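Side-chain contact in probable 2-dehydropantoate 2-reductase (Bacillus subtilis, PDB 3EGO), which probably catalyses the NADPH-dependent reduction of ketopantoate to pantoic acid in pantothenate biosynthesis: residues 260-265 / 288-293. Numbering follows the deposited sequence.
Sequences EADAII and SIKALE
A salt-bridge network of Asp262, Lys290 and Glu293 joins the first turn of helix 261-274 to residues 288-293 in the helical C-terminal domain of this ketopantoate reductase. Lys290 NZ faces both carboxylate oxygens of Asp262, 3.1 Å from OD1 and 3.1 Å from OD2. The ammonium lies well out of the carboxylate plane, and both hydrogen bonds are weak. The lysine chain bends at chi2 (-57°) and chi3 (-81°), which turns its end across to the other helix, where it meets the aspartate side chain at about a right angle. On its own segment, NZ also forms a salt bridge with Glu293 OE2 at 3.3 Å, with a weak hydrogen bond. The two carboxylates flank the ammonium, and its positive charge probably offsets the repulsion between them. Asp262 OD1 also hydrogen-bonds to Tyr286 OH, on helix 280-291 like Lys290. An alanine in place of Asp262 would probably leave Lys290 with Glu293 alone among these acids and Tyr286 OH without this partner.

Beside the charges lies a small apolar contact. Ala261 CB meets the Ile289 CG2 branch at 4.1 Å, and Lys290 CD lies 4.2 Å from Ala261 CB. The helix backbones come close here, with Ala261 CA 7.1 Å from Ile289 CA.

Glu260, by similarity an NADP(+)-binding residue, occupies the N-cap position of helix 261-274. Its CB is directed away from residues 288-293, and its OE2 hydrogen-bonds to Asn100 ND2. Helix 174-195 packs against both segments, touching Ile265 through Pro190 and Ile289 through Leu194.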
ATOM      1  N   GLU A 260      -5.150  -4.671  13.032  1.00 32.20           N
ATOM      2  CA  GLU A 260      -4.693  -4.161  14.325  1.00 34.23           C
ATOM      3  C   GLU A 260      -3.785  -2.929  14.171  1.00 31.50           C
ATOM      4  O   GLU A 260      -2.884  -2.722  14.980  1.00 33.58           O
ATOM      5  CB  GLU A 260      -3.929  -5.262  15.040  1.00 34.96           C
ATOM      6  CG  GLU A 260      -4.743  -6.547  15.217  1.00 39.27           C
ATOM      7  CD  GLU A 260      -3.929  -7.682  15.837  1.00 39.83           C
ATOM      8  OE1 GLU A 260      -2.723  -7.830  15.511  1.00 40.26           O
ATOM      9  OE2 GLU A 260      -4.511  -8.405  16.663  1.00 43.33           O
ATOM     10  N   ALA A 261      -3.948  -2.174  13.081  1.00 26.12           N
ATOM     11  CA  ALA A 261      -3.143  -0.949  12.872  1.00 27.75           C
ATOM     12  C   ALA A 261      -3.236   0.010  14.067  1.00 27.78           C
ATOM     13  O   ALA A 261      -2.221   0.609  14.508  1.00 28.90           O
ATOM     14  CB  ALA A 261      -3.585  -0.234  11.560  1.00 26.66           C
ATOM     15  N   ASP A 262      -4.426   0.206  14.609  1.00 29.48           N
ATOM     16  CA  ASP A 262      -4.525   1.193  15.689  1.00 31.81           C
ATOM     17  C   ASP A 262      -3.773   0.732  16.933  1.00 35.46           C
ATOM     18  O   ASP A 262      -3.141   1.550  17.616  1.00 34.86           O
ATOM     19  CB  ASP A 262      -5.967   1.489  16.064  1.00 34.63           C
ATOM     20  CG  ASP A 262      -6.702   2.258  15.010  1.00 39.56           C
ATOM     21  OD1 ASP A 262      -6.048   2.914  14.176  1.00 44.92           O
ATOM     22  OD2 ASP A 262      -7.949   2.192  15.023  1.00 48.14           O
ATOM     23  N   ALA A 263      -3.839  -0.569  17.220  1.00 35.84           N
ATOM     24  CA  ALA A 263      -3.221  -1.123  18.436  1.00 35.27           C
ATOM     25  C   ALA A 263      -1.718  -1.279  18.301  1.00 33.33           C
ATOM     26  O   ALA A 263      -0.991  -1.179  19.279  1.00 39.41           O
ATOM     27  CB  ALA A 263      -3.860  -2.457  18.799  1.00 35.19           C
ATOM     28  N   ILE A 264      -1.239  -1.509  17.092  1.00 32.76           N
ATOM     29  CA  ILE A 264       0.189  -1.650  16.866  1.00 32.62           C
ATOM     30  C   ILE A 264       0.807  -0.305  16.508  1.00 33.51           C
ATOM     31  O   ILE A 264       1.741   0.174  17.190  1.00 33.52           O
ATOM     32  CB  ILE A 264       0.497  -2.651  15.759  1.00 31.39           C
ATOM     33  CG1 ILE A 264       0.005  -4.066  16.122  1.00 36.75           C
ATOM     34  CG2 ILE A 264       1.973  -2.669  15.425  1.00 33.08           C
ATOM     35  CD1 ILE A 264       0.972  -4.858  16.932  1.00 47.44           C
ATOM     36  N   ILE A 265       0.325   0.294  15.422  1.00 29.77           N
ATOM     37  CA  ILE A 265       0.988   1.480  14.899  1.00 28.34           C
ATOM     38  C   ILE A 265       0.483   2.731  15.563  1.00 28.30           C
ATOM     39  O   ILE A 265       1.286   3.634  15.849  1.00 29.31           O
ATOM     40  CB  ILE A 265       0.796   1.662  13.356  1.00 30.33           C
ATOM     41  CG1 ILE A 265       1.076   0.363  12.589  1.00 30.31           C
ATOM     42  CG2 ILE A 265       1.698   2.802  12.851  1.00 31.27           C
ATOM     43  CD1 ILE A 265       0.516   0.386  11.179  1.00 26.16           C
ATOM     44  N   SER A 288      -1.754   4.335   4.977  1.00 24.88           N
ATOM     45  CA  SER A 288      -2.022   3.441   3.851  1.00 28.45           C
ATOM     46  C   SER A 288      -2.832   2.233   4.260  1.00 27.63           C
ATOM     47  O   SER A 288      -3.666   1.755   3.505  1.00 29.06           O
ATOM     48  CB  SER A 288      -0.723   2.917   3.222  1.00 27.19           C
ATOM     49  OG  SER A 288       0.111   3.973   2.791  1.00 30.16           O
ATOM     50  N   ILE A 289      -2.531   1.673   5.422  1.00 28.15           N
ATOM     51  CA  ILE A 289      -3.347   0.535   5.903  1.00 28.70           C
ATOM     52  C   ILE A 289      -4.766   0.997   6.261  1.00 26.67           C
ATOM     53  O   ILE A 289      -5.772   0.343   5.923  1.00 27.54           O
ATOM     54  CB  ILE A 289      -2.733  -0.140   7.155  1.00 27.05           C
ATOM     55  CG1 ILE A 289      -1.319  -0.637   6.899  1.00 28.95           C
ATOM     56  CG2 ILE A 289      -3.658  -1.257   7.627  1.00 31.07           C
ATOM     57  CD1 ILE A 289      -1.208  -1.525   5.733  1.00 43.49           C
ATOM     58  N   LYS A 290      -4.858   2.105   6.981  1.00 25.64           N
ATOM     59  CA  LYS A 290      -6.164   2.698   7.300  1.00 27.11           C
ATOM     60  C   LYS A 290      -7.002   3.038   6.071  1.00 28.04           C
ATOM     61  O   LYS A 290      -8.239   2.903   6.093  1.00 31.82           O
ATOM     62  CB  LYS A 290      -6.020   3.962   8.149  1.00 27.56           C
ATOM     63  CG  LYS A 290      -5.487   3.704   9.589  1.00 32.55           C
ATOM     64  CD  LYS A 290      -6.376   2.718  10.354  1.00 38.14           C
ATOM     65  CE  LYS A 290      -7.609   3.409  10.930  1.00 40.01           C
ATOM     66  NZ  LYS A 290      -8.194   2.573  12.006  1.00 37.90           N
ATOM     67  N   ALA A 291      -6.352   3.503   5.012  1.00 29.60           N
ATOM     68  CA  ALA A 291      -7.046   3.851   3.777  1.00 31.52           C
ATOM     69  C   ALA A 291      -7.804   2.650   3.238  1.00 34.51           C
ATOM     70  O   ALA A 291      -8.823   2.801   2.584  1.00 34.63           O
ATOM     71  CB  ALA A 291      -6.056   4.337   2.749  1.00 33.67           C
ATOM     72  N   LEU A 292      -7.276   1.458   3.501  1.00 34.70           N
ATOM     73  CA  LEU A 292      -7.860   0.206   3.015  1.00 36.85           C
ATOM     74  C   LEU A 292      -9.142  -0.183   3.759  1.00 41.51           C
ATOM     75  O   LEU A 292      -9.935  -0.981   3.249  1.00 39.06           O
ATOM     76  CB  LEU A 292      -6.823  -0.919   3.130  1.00 37.17           C
ATOM     77  CG  LEU A 292      -5.574  -0.705   2.280  1.00 37.89           C
ATOM     78  CD1 LEU A 292      -4.521  -1.781   2.473  1.00 36.17           C
ATOM     79  CD2 LEU A 292      -5.965  -0.596   0.825  1.00 39.72           C
ATOM     80  N   GLU A 293      -9.322   0.375   4.959  1.00 44.28           N
ATOM     81  CA  GLU A 293     -10.503   0.158   5.802  1.00 48.25           C
ATOM     82  C   GLU A 293     -11.573   1.233   5.574  1.00 50.27           C
ATOM     83  O   GLU A 293     -11.899   1.608   4.434  1.00 51.53           O
ATOM     84  CB  GLU A 293     -10.107   0.182   7.289  1.00 48.64           C
ATOM     85  CG  GLU A 293      -9.117  -0.901   7.722  1.00 48.71           C
ATOM     86  CD  GLU A 293      -8.551  -0.686   9.146  1.00 51.03           C
ATOM     87  OE1 GLU A 293      -7.620  -1.451   9.498  1.00 36.15           O
ATOM     88  OE2 GLU A 293      -9.030   0.224   9.898  1.00 46.08           O
TER